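Local coordinates for protein Mono(ADP-ribosyl)transferase SpvB (Salmonella typhimurium, PDB 2GWM) that probably transfers ADP-ribose from NAD(+) to an arginine of actin, blocking filament assembly, with this chain forming its C-terminal ADP-ribosyltransferase domain, at residues K156-F170 / N188-N200. Residues are numbered along the deposited sequence; the frame is centred on the assembly and turned at random.
Sequences KLKIESIVNCGSQDF and NRIKRIINMRVLN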
ATOM      1  N   LYS A 156       7.404   8.373   0.389  1.00 19.76           N
ATOM      2  CA  LYS A 156       8.361   8.611   1.447  1.00 20.34           C
ATOM      3  C   LYS A 156       7.602   8.934   2.743  1.00 21.26           C
ATOM      4  O   LYS A 156       6.736   9.785   2.769  1.00 22.55           O
ATOM      5  CB  LYS A 156       9.232   9.789   1.114  1.00 20.06           C
ATOM      6  CG  LYS A 156      10.491   9.889   1.895  1.00 25.13           C
ATOM      7  CD  LYS A 156      11.306  11.066   1.425  1.00 26.43           C
ATOM      8  CE  LYS A 156      12.018  10.857   0.103  1.00 28.84           C
ATOM      9  NZ  LYS A 156      12.778  12.128  -0.350  1.00 27.05           N
ATOM     10  N   LEU A 157       8.004   8.253   3.784  1.00 23.02           N
ATOM     11  CA  LEU A 157       7.430   8.493   5.090  1.00 24.49           C
ATOM     12  C   LEU A 157       8.438   8.600   6.187  1.00 23.96           C
ATOM     13  O   LEU A 157       9.436   7.898   6.235  1.00 27.80           O
ATOM     14  CB  LEU A 157       6.547   7.376   5.457  1.00 26.48           C
ATOM     15  CG  LEU A 157       5.490   6.980   4.411  1.00 27.31           C
ATOM     16  CD1 LEU A 157       6.027   5.801   3.786  1.00 26.73           C
ATOM     17  CD2 LEU A 157       4.160   6.697   5.015  1.00 26.12           C
ATOM     18  N   LYS A 158       8.088   9.461   7.098  1.00 23.86           N
ATOM     19  CA  LYS A 158       8.887   9.692   8.305  1.00 21.52           C
ATOM     20  C   LYS A 158       8.250   8.987   9.502  1.00 20.99           C
ATOM     21  O   LYS A 158       7.047   9.045   9.686  1.00 20.65           O
ATOM     22  CB  LYS A 158       8.951  11.167   8.592  1.00 21.52           C
ATOM     23  CG  LYS A 158       9.736  11.409   9.790  1.00 22.83           C
ATOM     24  CD  LYS A 158       9.828  12.843  10.138  1.00 24.68           C
ATOM     25  CE  LYS A 158      10.872  13.026  11.272  1.00 26.90           C
ATOM     26  NZ  LYS A 158      11.120  14.445  11.639  1.00 27.96           N
ATOM     27  N   ILE A 159       9.092   8.291  10.263  1.00 21.11           N
ATOM     28  CA  ILE A 159       8.683   7.615  11.500  1.00 20.15           C
ATOM     29  C   ILE A 159       8.767   8.647  12.572  1.00 21.35           C
ATOM     30  O   ILE A 159       9.879   9.089  12.943  1.00 21.76           O
ATOM     31  CB  ILE A 159       9.671   6.470  11.846  1.00 21.23           C
ATOM     32  CG1 ILE A 159       9.856   5.475  10.674  1.00 22.49           C
ATOM     33  CG2 ILE A 159       9.247   5.789  13.123  1.00 20.93           C
ATOM     34  CD1 ILE A 159       8.624   4.945  10.139  1.00 24.54           C
ATOM     35  N   GLU A 160       7.611   9.052  13.102  1.00 21.10           N
ATOM     36  CA  GLU A 160       7.584  10.111  14.110  1.00 21.03           C
ATOM     37  C   GLU A 160       7.593   9.576  15.551  1.00 20.69           C
ATOM     38  O   GLU A 160       8.326  10.078  16.397  1.00 22.73           O
ATOM     39  CB  GLU A 160       6.373  11.000  13.823  1.00 20.45           C
ATOM     40  CG  GLU A 160       6.504  11.703  12.496  1.00 27.25           C
ATOM     41  CD  GLU A 160       5.539  12.845  12.320  1.00 23.92           C
ATOM     42  OE1 GLU A 160       4.334  12.690  12.705  1.00 35.63           O
ATOM     43  OE2 GLU A 160       5.981  13.861  11.753  1.00 36.60           O
ATOM     44  N   SER A 161       6.773   8.581  15.847  1.00 20.44           N
ATOM     45  CA  SER A 161       6.838   7.918  17.146  1.00 21.25           C
ATOM     46  C   SER A 161       6.315   6.506  17.081  1.00 21.15           C
ATOM     47  O   SER A 161       5.553   6.155  16.174  1.00 21.13           O
ATOM     48  CB  SER A 161       6.052   8.703  18.189  1.00 21.01           C
ATOM     49  OG  SER A 161       4.679   8.830  17.923  1.00 22.19           O
ATOM     50  N   ILE A 162       6.732   5.711  18.066  1.00 20.67           N
ATOM     51  CA  ILE A 162       6.333   4.333  18.196  1.00 20.54           C
ATOM     52  C   ILE A 162       5.740   4.199  19.588  1.00 20.54           C
ATOM     53  O   ILE A 162       6.342   4.709  20.568  1.00 22.93           O
ATOM     54  CB  ILE A 162       7.495   3.317  17.994  1.00 21.29           C
ATOM     55  CG1 ILE A 162       8.192   3.513  16.628  1.00 23.05           C
ATOM     56  CG2 ILE A 162       6.948   1.881  18.153  1.00 23.38           C
ATOM     57  CD1 ILE A 162       9.383   4.366  16.609  1.00 24.57           C
ATOM     58  N   VAL A 163       4.563   3.591  19.679  1.00 19.60           N
ATOM     59  CA  VAL A 163       3.870   3.412  20.947  1.00 20.14           C
ATOM     60  C   VAL A 163       3.653   1.936  21.102  1.00 19.23           C
ATOM     61  O   VAL A 163       2.781   1.376  20.419  1.00 19.43           O
ATOM     62  CB  VAL A 163       2.504   4.124  20.891  1.00 22.29           C
ATOM     63  CG1 VAL A 163       1.917   4.187  22.194  1.00 23.95           C
ATOM     64  CG2 VAL A 163       2.694   5.587  20.291  1.00 24.62           C
ATOM     65  N   ASN A 164       4.423   1.291  22.004  1.00 19.49           N
ATOM     66  CA  ASN A 164       4.287  -0.118  22.289  1.00 19.35           C
ATOM     67  C   ASN A 164       3.089  -0.431  23.151  1.00 19.76           C
ATOM     68  O   ASN A 164       2.631   0.379  23.968  1.00 19.56           O
ATOM     69  CB  ASN A 164       5.537  -0.637  22.925  1.00 21.21           C
ATOM     70  CG  ASN A 164       6.708  -0.612  21.994  1.00 24.08           C
ATOM     71  OD1 ASN A 164       6.572  -0.711  20.806  1.00 27.42           O
ATOM     72  ND2 ASN A 164       7.892  -0.566  22.558  1.00 30.81           N
ATOM     73  N   CYS A 165       2.579  -1.640  22.974  1.00 18.52           N
ATOM     74  CA  CYS A 165       1.505  -2.119  23.762  1.00 19.62           C
ATOM     75  C   CYS A 165       1.805  -2.051  25.281  1.00 18.54           C
ATOM     76  O   CYS A 165       2.972  -2.113  25.676  1.00 19.94           O
ATOM     77  CB  CYS A 165       1.060  -3.523  23.320  1.00 19.37           C
ATOM     78  SG  CYS A 165       2.289  -4.779  23.388  1.00 20.85           S
ATOM     79  N   GLY A 166       0.750  -1.941  26.081  1.00 19.31           N
ATOM     80  CA  GLY A 166       0.841  -2.150  27.502  1.00 20.06           C
ATOM     81  C   GLY A 166       1.099  -0.902  28.321  1.00 20.04           C
ATOM     82  O   GLY A 166       1.731  -1.018  29.391  1.00 22.36           O
ATOM     83  N   SER A 167       0.591   0.232  27.898  1.00 19.38           N
ATOM     84  CA  SER A 167       0.573   1.464  28.695  1.00 18.33           C
ATOM     85  C   SER A 167      -0.736   2.205  28.468  1.00 18.47           C
ATOM     86  O   SER A 167      -1.500   1.895  27.562  1.00 18.90           O
ATOM     87  CB  SER A 167       1.682   2.377  28.300  1.00 20.57           C
ATOM     88  OG  SER A 167       1.450   2.881  27.008  1.00 19.34           O
ATOM     89  N   GLN A 168      -1.032   3.159  29.332  1.00 18.70           N
ATOM     90  CA  GLN A 168      -2.183   3.999  29.111  1.00 19.11           C
ATOM     91  C   GLN A 168      -2.018   4.847  27.864  1.00 17.84           C
ATOM     92  O   GLN A 168      -2.976   5.147  27.185  1.00 19.57           O
ATOM     93  CB  GLN A 168      -2.496   4.895  30.350  1.00 18.83           C
ATOM     94  CG  GLN A 168      -3.792   5.663  30.238  1.00 17.86           C
ATOM     95  CD  GLN A 168      -4.991   4.816  29.925  1.00 16.69           C
ATOM     96  OE1 GLN A 168      -5.075   3.681  30.368  1.00 18.04           O
ATOM     97  NE2 GLN A 168      -5.992   5.423  29.270  1.00 17.47           N
ATOM     98  N   ASP A 169      -0.822   5.331  27.585  1.00 19.08           N
ATOM     99  CA  ASP A 169      -0.593   6.031  26.332  1.00 19.45           C
ATOM    100  C   ASP A 169      -1.005   5.202  25.131  1.00 19.50           C
ATOM    101  O   ASP A 169      -1.714   5.668  24.274  1.00 19.51           O
ATOM    102  CB  ASP A 169       0.876   6.453  26.254  1.00 19.48           C
ATOM    103  CG  ASP A 169       1.257   7.239  24.966  1.00 21.18           C
ATOM    104  OD1 ASP A 169       0.455   7.947  24.364  1.00 21.76           O
ATOM    105  OD2 ASP A 169       2.453   7.120  24.601  1.00 27.10           O
ATOM    106  N   PHE A 170      -0.561   3.962  25.122  1.00 17.75           N
ATOM    107  CA  PHE A 170      -0.978   3.045  24.045  1.00 18.49           C
ATOM    108  C   PHE A 170      -2.478   2.857  24.032  1.00 17.13           C
ATOM    109  O   PHE A 170      -3.114   2.905  22.981  1.00 19.46           O
ATOM    110  CB  PHE A 170      -0.274   1.738  24.207  1.00 20.01           C
ATOM    111  CG  PHE A 170      -0.760   0.635  23.316  1.00 19.29           C
ATOM    112  CD1 PHE A 170      -0.248   0.530  22.024  1.00 19.24           C
ATOM    113  CD2 PHE A 170      -1.664  -0.284  23.752  1.00 18.72           C
ATOM    114  CE1 PHE A 170      -0.656  -0.567  21.241  1.00 21.26           C
ATOM    115  CE2 PHE A 170      -2.034  -1.332  22.990  1.00 20.30           C
ATOM    116  CZ  PHE A 170      -1.564  -1.405  21.703  1.00 19.01           C
ATOM    117  N   ASN A 188      -5.925  -7.491  21.335  1.00 17.50           N
ATOM    118  CA  ASN A 188      -4.829  -8.001  22.144  1.00 17.64           C
ATOM    119  C   ASN A 188      -3.637  -8.460  21.303  1.00 17.89           C
ATOM    120  O   ASN A 188      -2.545  -8.641  21.824  1.00 18.60           O
ATOM    121  CB  ASN A 188      -5.269  -9.092  23.084  1.00 18.40           C
ATOM    122  CG  ASN A 188      -6.311  -8.619  24.111  1.00 18.21           C
ATOM    123  OD1 ASN A 188      -7.295  -9.336  24.380  1.00 21.66           O
ATOM    124  ND2 ASN A 188      -6.163  -7.449  24.595  1.00 15.97           N
ATOM    125  N   ARG A 189      -3.871  -8.650  19.995  1.00 17.11           N
ATOM    126  CA  ARG A 189      -2.813  -9.010  19.041  1.00 17.82           C
ATOM    127  C   ARG A 189      -1.854  -7.864  18.727  1.00 17.45           C
ATOM    128  O   ARG A 189      -0.785  -8.083  18.199  1.00 17.67           O
ATOM    129  CB  ARG A 189      -3.427  -9.395  17.682  1.00 17.81           C
ATOM    130  CG  ARG A 189      -4.288 -10.636  17.749  1.00 19.38           C
ATOM    131  CD  ARG A 189      -5.066 -10.904  16.404  1.00 22.06           C
ATOM    132  NE  ARG A 189      -4.125 -10.927  15.300  1.00 23.34           N
ATOM    133  CZ  ARG A 189      -4.301 -10.429  14.067  1.00 26.82           C
ATOM    134  NH1 ARG A 189      -5.419  -9.808  13.676  1.00 31.44           N
ATOM    135  NH2 ARG A 189      -3.294 -10.556  13.199  1.00 31.72           N
ATOM    136  N   ILE A 190      -2.226  -6.640  19.077  1.00 16.65           N
ATOM    137  CA  ILE A 190      -1.472  -5.483  18.660  1.00 17.25           C
ATOM    138  C   ILE A 190      -0.261  -5.285  19.519  1.00 17.37           C
ATOM    139  O   ILE A 190      -0.395  -5.195  20.764  1.00 18.19           O
ATOM    140  CB  ILE A 190      -2.337  -4.203  18.628  1.00 17.78           C
ATOM    141  CG1 ILE A 190      -3.545  -4.402  17.689  1.00 17.50           C
ATOM    142  CG2 ILE A 190      -1.542  -2.978  18.233  1.00 18.82           C
ATOM    143  CD1 ILE A 190      -4.546  -3.317  17.822  1.00 19.66           C
ATOM    144  N   LYS A 191       0.893  -5.153  18.869  1.00 17.85           N
ATOM    145  CA  LYS A 191       2.132  -4.941  19.561  1.00 18.02           C
ATOM    146  C   LYS A 191       2.566  -3.488  19.603  1.00 19.08           C
ATOM    147  O   LYS A 191       3.192  -3.021  20.554  1.00 19.95           O
ATOM    148  CB  LYS A 191       3.236  -5.756  18.911  1.00 20.19           C
ATOM    149  CG  LYS A 191       4.543  -5.732  19.661  1.00 23.64           C
ATOM    150  CD  LYS A 191       5.155  -7.141  19.578  1.00 31.46           C
ATOM    151  CE  LYS A 191       6.201  -7.365  20.628  1.00 35.97           C
ATOM    152  NZ  LYS A 191       7.452  -6.664  20.263  1.00 42.00           N
ATOM    153  N   ARG A 192       2.184  -2.720  18.594  1.00 18.71           N
ATOM    154  CA  ARG A 192       2.630  -1.355  18.500  1.00 19.34           C
ATOM    155  C   ARG A 192       1.769  -0.558  17.550  1.00 18.66           C
ATOM    156  O   ARG A 192       1.128  -1.092  16.627  1.00 18.40           O
ATOM    157  CB  ARG A 192       4.082  -1.325  18.045  1.00 18.64           C
ATOM    158  CG  ARG A 192       4.178  -1.742  16.581  1.00 20.75           C
ATOM    159  CD  ARG A 192       5.618  -1.850  16.124  1.00 22.93           C
ATOM    160  NE  ARG A 192       6.429  -2.877  16.785  1.00 22.36           N
ATOM    161  CZ  ARG A 192       6.378  -4.182  16.529  1.00 23.31           C
ATOM    162  NH1 ARG A 192       5.476  -4.649  15.677  1.00 22.84           N
ATOM    163  NH2 ARG A 192       7.197  -5.044  17.166  1.00 22.27           N
ATOM    164  N   ILE A 193       1.746   0.729  17.808  1.00 18.04           N
ATOM    165  CA  ILE A 193       1.314   1.760  16.893  1.00 18.62           C
ATOM    166  C   ILE A 193       2.523   2.515  16.447  1.00 19.95           C
ATOM    167  O   ILE A 193       3.356   2.897  17.248  1.00 19.78           O
ATOM    168  CB  ILE A 193       0.255   2.742  17.557  1.00 19.44           C
ATOM    169  CG1 ILE A 193      -0.956   1.984  18.078  1.00 20.63           C
ATOM    170  CG2 ILE A 193      -0.108   3.908  16.599  1.00 20.53           C
ATOM    171  CD1 ILE A 193      -1.719   2.801  19.108  1.00 21.84           C
ATOM    172  N   ILE A 194       2.572   2.788  15.138  1.00 19.08           N
ATOM    173  CA  ILE A 194       3.620   3.604  14.590  1.00 18.89           C
ATOM    174  C   ILE A 194       2.926   4.784  13.969  1.00 19.42           C
ATOM    175  O   ILE A 194       2.132   4.653  13.060  1.00 19.92           O
ATOM    176  CB  ILE A 194       4.480   2.911  13.556  1.00 19.65           C
ATOM    177  CG1 ILE A 194       5.055   1.629  14.114  1.00 19.81           C
ATOM    178  CG2 ILE A 194       5.602   3.861  13.121  1.00 20.12           C
ATOM    179  CD1 ILE A 194       5.912   0.858  13.133  1.00 22.10           C
ATOM    180  N   ASN A 195       3.271   5.974  14.475  1.00 19.33           N
ATOM    181  CA  ASN A 195       2.799   7.264  13.964  1.00 18.87           C
ATOM    182  C   ASN A 195       3.814   7.722  12.927  1.00 19.15           C
ATOM    183  O   ASN A 195       4.992   7.914  13.235  1.00 18.76           O
ATOM    184  CB  ASN A 195       2.660   8.278  15.102  1.00 18.91           C
ATOM    185  CG  ASN A 195       1.682   7.841  16.137  1.00 21.22           C
ATOM    186  OD1 ASN A 195       2.039   7.664  17.353  1.00 23.89           O
ATOM    187  ND2 ASN A 195       0.444   7.731  15.725  1.00 17.74           N
ATOM    188  N   MET A 196       3.330   7.921  11.719  1.00 20.03           N
ATOM    189  CA  MET A 196       4.146   8.217  10.541  1.00 21.35           C
ATOM    190  C   MET A 196       3.606   9.427   9.838  1.00 20.52           C
ATOM    191  O   MET A 196       2.447   9.798  10.015  1.00 19.98           O
ATOM    192  CB  MET A 196       4.039   7.086   9.483  1.00 22.42           C
ATOM    193  CG  MET A 196       4.380   5.796   9.955  1.00 26.27           C
ATOM    194  SD  MET A 196       4.380   4.679   8.592  1.00 28.44           S
ATOM    195  CE  MET A 196       5.699   3.676   9.061  1.00 32.35           C
ATOM    196  N   ARG A 197       4.416   9.995   8.926  1.00 19.51           N
ATOM    197  CA  ARG A 197       3.975  11.117   8.123  1.00 20.95           C
ATOM    198  C   ARG A 197       4.484  10.957   6.707  1.00 20.06           C
ATOM    199  O   ARG A 197       5.674  10.683   6.519  1.00 21.91           O
ATOM    200  CB  ARG A 197       4.491  12.432   8.692  1.00 20.17           C
ATOM    201  CG  ARG A 197       3.992  13.656   7.980  1.00 22.84           C
ATOM    202  CD  ARG A 197       4.334  14.962   8.728  1.00 24.43           C
ATOM    203  NE  ARG A 197       3.930  14.888  10.100  1.00 29.25           N
ATOM    204  CZ  ARG A 197       2.710  15.091  10.562  1.00 23.10           C
ATOM    205  NH1 ARG A 197       1.737  15.524   9.781  1.00 30.85           N
ATOM    206  NH2 ARG A 197       2.490  14.802  11.832  1.00 33.62           N
ATOM    207  N   VAL A 198       3.595  11.081   5.729  1.00 18.70           N
ATOM    208  CA  VAL A 198       4.053  11.085   4.313  1.00 19.13           C
ATOM    209  C   VAL A 198       4.745  12.412   4.022  1.00 19.65           C
ATOM    210  O   VAL A 198       4.212  13.460   4.355  1.00 20.85           O
ATOM    211  CB  VAL A 198       2.886  10.811   3.356  1.00 19.14           C
ATOM    212  CG1 VAL A 198       3.339  11.011   1.892  1.00 20.04           C
ATOM    213  CG2 VAL A 198       2.375   9.407   3.525  1.00 21.57           C
ATOM    214  N   LEU A 199       5.965  12.375   3.464  1.00 21.01           N
ATOM    215  CA  LEU A 199       6.665  13.558   3.000  1.00 20.55           C
ATOM    216  C   LEU A 199       6.405  13.786   1.527  1.00 21.06           C
ATOM    217  O   LEU A 199       6.842  12.980   0.725  1.00 22.74           O
ATOM    218  CB  LEU A 199       8.187  13.439   3.258  1.00 21.32           C
ATOM    219  CG  LEU A 199       8.574  13.105   4.695  1.00 21.87           C
ATOM    220  CD1 LEU A 199      10.073  12.813   4.899  1.00 20.18           C
ATOM    221  CD2 LEU A 199       8.187  14.258   5.606  1.00 26.31           C
ATOM    222  N   ASN A 200       5.660  14.832   1.192  1.00 23.28           N
ATOM    223  CA  ASN A 200       5.361  15.195  -0.221  1.00 24.70           C
ATOM    224  C   ASN A 200       6.560  15.778  -0.928  1.00 27.19           C
ATOM    225  O   ASN A 200       7.362  16.415  -0.278  1.00 29.28           O
ATOM    226  CB  ASN A 200       4.275  16.247  -0.267  1.00 25.29           C
ATOM    227  CG  ASN A 200       2.964  15.764   0.266  1.00 24.19           C
ATOM    228  OD1 ASN A 200       2.096  16.616   0.574  1.00 31.17           O
ATOM    229  ND2 ASN A 200       2.785  14.444   0.414  1.00 19.78           N
ATOM    230  OXT ASN A 200       6.694  15.691  -2.177  1.00 29.96           O
TER
HETATM  231  O   HOH W   1       6.274  10.743  -0.776  1.00 24.79           O
HETATM  232  O   HOH W   2       8.043  -1.585  18.806  1.00 29.57           O
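Asn195 O is gripped by two successive amides, Glu160 N at 2.9 Å and Ser161 N at 3.2 Å, the mark of a classic beta bulge in the antiparallel pairing of strands 155-164 and 192-198. The extra residue shifts the register by one, and Glu160 gains a side chain directed at the partner strand. The Glu160 side chain, extended beyond CG, brings its carboxylate to Arg197 side-on: Arg197 NE gives Glu160 OE2 a 2.8 Å bond within the guanidinium plane, while Arg197 NH2 reaches Glu160 OE1 on its syn lone pair at 2.9 Å. The two planes are 51° apart, and OE1 is tilted out of the guanidinium plane where OE2 lies in it.

Leu157, Ile159, Ile194, Met196 and Val198 share the face opposite Ser161, Asn195 and Arg197. There Met196 CE lies tightly against Ile159 CD1, and Leu157 CD2 meets Val198 CG2 at 3.6 Å. Beyond the strands, Phe170 presents a ring edge to Ile190 CG2, 3.8 Å from Phe170 CZ. Water bridges Asn164 OD1 to Arg192 NE, whose guanidinium also binds Thr122 and Asp86. Glu160 and Arg197 probably add a charged clasp between the strands at the bulge, with Glu129, just past strand 122-127, as second anion stabilising the arginine's charge.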